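Local coordinates for protein putative amidohydrolase/peptidase (Burkholderia cenocepacia, PDB 4WJB) that probably acts as a zinc-dependent amidohydrolase of the peptidase M20 family, hydrolysing carbon-nitrogen bonds other than peptide bonds, at residues V341-R346 with Y375-A380; D250-A255 with G278-R283. All blocks are in the same frame, centred on the assembly; numbering follows the deposited sequence.

Interaction 1 (V341-R346 with Y375-A380)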
loop_
_atom_site.group_PDB
_atom_site.type_symbol
_atom_site.label_atom_id
_atom_site.label_comp_id
_atom_site.label_asym_id
_atom_site.label_seq_id
_atom_site.Cartn_x
_atom_site.Cartn_y
_atom_site.Cartn_z
ATOM N N VAL A 341 23.366 -18.858 -9.962
ATOM C CA VAL A 341 23.722 -20.062 -10.695
ATOM C C VAL A 341 24.587 -19.691 -11.890
ATOM O O VAL A 341 24.074 -19.375 -12.964
ATOM C CB VAL A 341 22.471 -20.831 -11.173
ATOM C CG1 VAL A 341 22.875 -22.112 -11.888
ATOM C CG2 VAL A 341 21.558 -21.139 -9.995
ATOM N N PRO A 342 25.910 -19.683 -11.694
ATOM C CA PRO A 342 26.796 -19.524 -12.848
ATOM C C PRO A 342 26.709 -20.755 -13.734
ATOM O O PRO A 342 26.653 -21.873 -13.220
ATOM C CB PRO A 342 28.183 -19.393 -12.215
ATOM C CG PRO A 342 28.060 -20.107 -10.907
ATOM C CD PRO A 342 26.660 -19.819 -10.435
ATOM N N PHE A 343 26.673 -20.559 -15.043
ATOM C CA PHE A 343 26.715 -21.697 -15.953
ATOM C C PHE A 343 28.160 -22.041 -16.253
ATOM O O PHE A 343 29.069 -21.310 -15.864
ATOM C CB PHE A 343 25.917 -21.404 -17.223
ATOM C CG PHE A 343 24.430 -21.415 -16.999
ATOM C CD1 PHE A 343 23.779 -22.600 -16.686
ATOM C CD2 PHE A 343 23.687 -20.243 -17.067
ATOM C CE1 PHE A 343 22.409 -22.621 -16.459
ATOM C CE2 PHE A 343 22.318 -20.255 -16.846
ATOM C CZ PHE A 343 21.677 -21.443 -16.540
ATOM N N ALA A 344 28.371 -23.174 -16.911
ATOM C CA ALA A 344 29.714 -23.665 -17.167
ATOM C C ALA A 344 30.429 -22.808 -18.208
ATOM O O ALA A 344 29.901 -22.577 -19.296
ATOM C CB ALA A 344 29.664 -25.119 -17.613
ATOM N N PRO A 345 31.636 -22.325 -17.866
ATOM C CA PRO A 345 32.458 -21.520 -18.776
ATOM C C PRO A 345 32.614 -22.148 -20.161
ATOM O O PRO A 345 32.483 -21.443 -21.163
ATOM C CB PRO A 345 33.803 -21.447 -18.049
ATOM C CG PRO A 345 33.430 -21.511 -16.604
ATOM C CD PRO A 345 32.267 -22.467 -16.539
ATOM N N ARG A 346 32.867 -23.453 -20.214
ATOM C CA ARG A 346 33.028 -24.143 -21.488
ATOM C C ARG A 346 31.732 -24.149 -22.301
ATOM O O ARG A 346 31.761 -24.037 -23.526
ATOM C CB ARG A 346 33.521 -25.580 -21.265
ATOM C CG ARG A 346 34.967 -25.667 -20.786
ATOM C CD ARG A 346 35.432 -27.111 -20.638
ATOM N NE ARG A 346 35.331 -27.855 -21.892
ATOM C CZ ARG A 346 36.266 -27.863 -22.837
ATOM N NH1 ARG A 346 37.383 -27.165 -22.680
ATOM N NH2 ARG A 346 36.085 -28.571 -23.944
ATOM N N TYR A 375 18.872 -25.892 -12.459
ATOM C CA TYR A 375 19.062 -27.018 -11.556
ATOM C C TYR A 375 20.027 -28.043 -12.165
ATOM O O TYR A 375 20.875 -28.600 -11.472
ATOM C CB TYR A 375 17.717 -27.683 -11.222
ATOM C CG TYR A 375 16.843 -26.913 -10.236
ATOM C CD1 TYR A 375 17.355 -25.855 -9.495
ATOM C CD2 TYR A 375 15.507 -27.256 -10.050
ATOM C CE1 TYR A 375 16.556 -25.157 -8.591
ATOM C CE2 TYR A 375 14.701 -26.568 -9.154
ATOM C CZ TYR A 375 15.232 -25.521 -8.426
ATOM O OH TYR A 375 14.436 -24.835 -7.537
ATOM N N VAL A 376 19.900 -28.273 -13.466
ATOM C CA VAL A 376 20.744 -29.253 -14.153
ATOM C C VAL A 376 22.207 -28.826 -14.064
ATOM O O VAL A 376 23.109 -29.659 -14.058
ATOM C CB VAL A 376 20.305 -29.431 -15.620
ATOM C CG1 VAL A 376 21.198 -30.450 -16.361
ATOM C CG2 VAL A 376 18.853 -29.877 -15.662
ATOM N N ALA A 377 22.432 -27.522 -13.948
ATOM C CA ALA A 377 23.780 -26.988 -13.787
ATOM C C ALA A 377 24.494 -27.571 -12.560
ATOM O O ALA A 377 25.722 -27.583 -12.505
ATOM C CB ALA A 377 23.737 -25.463 -13.706
ATOM N N ARG A 378 23.727 -28.070 -11.592
ATOM C CA ARG A 378 24.301 -28.696 -10.398
ATOM C C ARG A 378 24.934 -30.062 -10.661
ATOM O O ARG A 378 25.802 -30.499 -9.905
ATOM C CB ARG A 378 23.236 -28.867 -9.311
ATOM C CG ARG A 378 22.644 -27.576 -8.790
ATOM C CD ARG A 378 21.774 -27.842 -7.576
ATOM N NE ARG A 378 21.013 -26.656 -7.201
ATOM C CZ ARG A 378 20.362 -26.517 -6.052
ATOM N NH1 ARG A 378 20.386 -27.489 -5.148
ATOM N NH2 ARG A 378 19.695 -25.401 -5.808
ATOM N N VAL A 379 24.490 -30.746 -11.710
ATOM C CA VAL A 379 24.937 -32.119 -11.940
ATOM C C VAL A 379 25.561 -32.331 -13.316
ATOM O O VAL A 379 25.853 -33.463 -13.700
ATOM C CB VAL A 379 23.777 -33.129 -11.771
ATOM C CG1 VAL A 379 23.261 -33.122 -10.334
ATOM C CG2 VAL A 379 22.650 -32.829 -12.757
ATOM N N ALA A 380 25.768 -31.243 -14.049
ATOM C CA ALA A 380 26.349 -31.317 -15.386
ATOM C C ALA A 380 26.842 -29.950 -15.819
ATOM O O ALA A 380 26.258 -28.939 -15.434
ATOM C CB ALA A 380 25.329 -31.840 -16.378
#
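A377 places its methyl group against two side chains of the segment V341-R346, and these two touches make up the apolar join. CB of A377 lies 3.9 Å from CG1 of V341 and 4.1 Å from CD1 of F343, so one small group is met by a branched aliphatic side chain and by an aromatic ring. The choice of branch on V341 matters: CG1 stands anti to the backbone N (chi1 -178°) and thereby leans toward the alanine. In F343, CG is anti to the carbonyl carbon (chi1 -73°), which swings the ring round to A377 although its CB does not point there; the methyl approaches the ring obliquely. Over one face of that ring, offset toward the rim, sits the carbonyl oxygen of V341.

The backbones come closest at F343 and A377, with their CA atoms 6.4 Å apart, and the packing slackens quickly from there. A344 directs its methyl toward the other segment, yet CB of A344 remains 5.6 Å from the carbonyl O of A380. Further on, P345 and R346 are exposed and veer off into a new helix, with A344 at its N-cap position; the guanidinium group of R346 forms a salt bridge with E423. On the partner side, Y375 points its side chain away and R378 is exposed.

The site belongs to the zinc-bearing part of this M20 fold, and the F343 side chain lies about 9 Å from that of the zinc ligand H203. Strand 382-387 backs the join, since T382 touches both F343 and A377 while M384 adds to the cover of the phenyl ring. The contact thus fills the corner where strand 329-342 gives way to helix 345-357, beside the segment Y375-A380, which helix 372-376 leads into.

Interaction 2 (D250-A255 with G278-R283); sequences DALVGA and GMIEAR
I280 on strand 274-283 reaches down to L252 and A255 in the first turns of helix 251-268, a helix-on-sheet contact of the alpha/beta dimerisation domain that M20 enzymes carry. Along G278-R283 the alternation of a beta strand decides which residues take part. G278 and M279 lead in; the backbone of M279 is hydrogen-bonded to T297 on the neighbouring antiparallel strand 289-302.

I280 follows, and its side chain carries the contact. CG1 is anti to the backbone N (chi1 -177°) and chi2 continues the chain in extended form, so CD1 is carried out from the strand to the helix. It meets CD1 of L252 at 3.7 Å, the two side chains crossing at about a right angle, and lies 4.4 Å from CB of A255, almost one helical turn later. Meanwhile, the backbone N of I280 is hydrogen-bonded to OD1 of N285 in the second subunit, and V277 of that subunit packs on L252; the buried joint therefore lies at the dimer interface.

E281 points to the other face of the strand, exposed, and its backbone pairs with F295. A282 turns back toward the helix, but its CB stops 4.6 Å from CD1 of L252, near enough to shelter the leucine without close packing. R283 ends the walk, reaching instead to D237 through a salt bridge from NH1.

D250, at the N-cap position, caps the start of the helix that carries L252. OD1 of D250 accepts from the backbone N of L252 in a weak, bent bond, and also from V253 N at 3.1 Å, a straighter bond (154° at the hydrogen) whose donor sits well above the carboxylate plane, 64° out of it.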
loop_
_atom_site.group_PDB
_atom_site.type_symbol
_atom_site.label_atom_id
_atom_site.label_comp_id
_atom_site.label_asym_id
_atom_site.label_seq_id
_atom_site.Cartn_x
_atom_site.Cartn_y
_atom_site.Cartn_z
ATOM N N ASP A 250 5.709 9.567 10.911
ATOM C CA ASP A 250 5.014 9.039 9.744
ATOM C C ASP A 250 5.741 7.829 9.167
ATOM O O ASP A 250 6.813 7.960 8.577
ATOM C CB ASP A 250 4.869 10.136 8.683
ATOM C CG ASP A 250 3.877 9.775 7.588
ATOM O OD1 ASP A 250 3.831 8.593 7.172
ATOM O OD2 ASP A 250 3.161 10.687 7.121
ATOM N N ALA A 251 5.139 6.655 9.333
ATOM C CA ALA A 251 5.725 5.403 8.858
ATOM C C ALA A 251 5.743 5.303 7.334
ATOM O O ALA A 251 6.619 4.649 6.757
ATOM C CB ALA A 251 4.975 4.217 9.452
ATOM N N LEU A 252 4.782 5.941 6.676
ATOM C CA LEU A 252 4.710 5.864 5.218
ATOM C C LEU A 252 5.786 6.720 4.556
ATOM O O LEU A 252 6.310 6.360 3.503
ATOM C CB LEU A 252 3.324 6.278 4.718
ATOM C CG LEU A 252 3.110 6.195 3.204
ATOM C CD1 LEU A 252 3.491 4.815 2.662
ATOM C CD2 LEU A 252 1.676 6.518 2.857
ATOM N N VAL A 253 6.121 7.850 5.170
ATOM C CA VAL A 253 7.191 8.687 4.640
ATOM C C VAL A 253 8.524 7.954 4.777
ATOM O O VAL A 253 9.369 8.008 3.885
ATOM C CB VAL A 253 7.268 10.056 5.348
ATOM C CG1 VAL A 253 8.505 10.815 4.886
ATOM C CG2 VAL A 253 6.006 10.872 5.073
ATOM N N GLY A 254 8.695 7.249 5.892
ATOM C CA GLY A 254 9.870 6.426 6.096
ATOM C C GLY A 254 9.998 5.375 5.009
ATOM O O GLY A 254 11.080 5.170 4.459
ATOM N N ALA A 255 8.884 4.720 4.697
ATOM C CA ALA A 255 8.848 3.712 3.652
ATOM C C ALA A 255 9.192 4.329 2.300
ATOM O O ALA A 255 9.952 3.749 1.530
ATOM C CB ALA A 255 7.484 3.046 3.602
ATOM N N GLY A 278 7.849 -4.410 -4.297
ATOM C CA GLY A 278 6.677 -4.783 -5.071
ATOM C C GLY A 278 5.387 -4.755 -4.276
ATOM O O GLY A 278 4.293 -4.741 -4.847
ATOM N N MET A 279 5.516 -4.745 -2.954
ATOM C CA MET A 279 4.356 -4.815 -2.072
ATOM C C MET A 279 4.467 -3.823 -0.922
ATOM O O MET A 279 5.512 -3.714 -0.287
ATOM C CB MET A 279 4.185 -6.240 -1.533
ATOM C CG MET A 279 3.016 -6.424 -0.569
ATOM S SD MET A 279 2.857 -8.146 -0.023
ATOM C CE MET A 279 1.330 -8.062 0.913
ATOM N N ILE A 280 3.387 -3.093 -0.665
ATOM C CA ILE A 280 3.356 -2.175 0.467
ATOM C C ILE A 280 1.988 -2.212 1.143
ATOM O O ILE A 280 0.952 -2.341 0.483
ATOM C CB ILE A 280 3.710 -0.719 0.045
ATOM C CG1 ILE A 280 3.745 0.213 1.265
ATOM C CG2 ILE A 280 2.741 -0.199 -1.000
ATOM C CD1 ILE A 280 4.232 1.608 0.950
ATOM N N GLU A 281 2.003 -2.135 2.469
ATOM C CA GLU A 281 0.780 -2.095 3.256
ATOM C C GLU A 281 0.910 -1.037 4.340
ATOM O O GLU A 281 1.672 -1.196 5.294
ATOM C CB GLU A 281 0.480 -3.462 3.882
ATOM C CG GLU A 281 0.313 -4.599 2.882
ATOM C CD GLU A 281 -1.041 -4.595 2.192
ATOM O OE1 GLU A 281 -1.332 -5.560 1.452
ATOM O OE2 GLU A 281 -1.820 -3.641 2.390
ATOM N N ALA A 282 0.170 0.051 4.183
ATOM C CA ALA A 282 0.162 1.105 5.181
ATOM C C ALA A 282 -0.980 0.877 6.155
ATOM O O ALA A 282 -2.005 0.296 5.798
ATOM C CB ALA A 282 0.041 2.466 4.520
ATOM N N ARG A 283 -0.797 1.317 7.393
ATOM C CA ARG A 283 -1.883 1.268 8.358
ATOM C C ARG A 283 -1.876 2.522 9.239
ATOM O O ARG A 283 -0.813 3.031 9.601
ATOM C CB ARG A 283 -1.807 -0.007 9.205
ATOM C CG ARG A 283 -0.524 -0.193 9.987
ATOM C CD ARG A 283 -0.799 -0.985 11.258
ATOM N NE ARG A 283 -1.863 -0.353 12.030
ATOM C CZ ARG A 283 -1.668 0.627 12.906
ATOM N NH1 ARG A 283 -2.697 1.153 13.556
ATOM N NH2 ARG A 283 -0.443 1.081 13.132
#

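How the interactions relate
Interactions 1 and 2 lie in different parts of the M20 fold, their centres about 40 Å apart and their nearest atoms about 22 Å. Both depend on a few apolar touches, with neither a hydrogen bond nor a salt bridge between their paired segments, yet their settings differ. Interaction 1 is partly buried, lies in the zinc-bearing part, and joins the passage from strand 329-342 into helix 345-357 to the segment carrying A377. All three touching residues of interaction 2 are buried, and it seats a regular helix on a strand in the dimerisation domain, away from the zinc site. Only interaction 2 is reached by the second subunit.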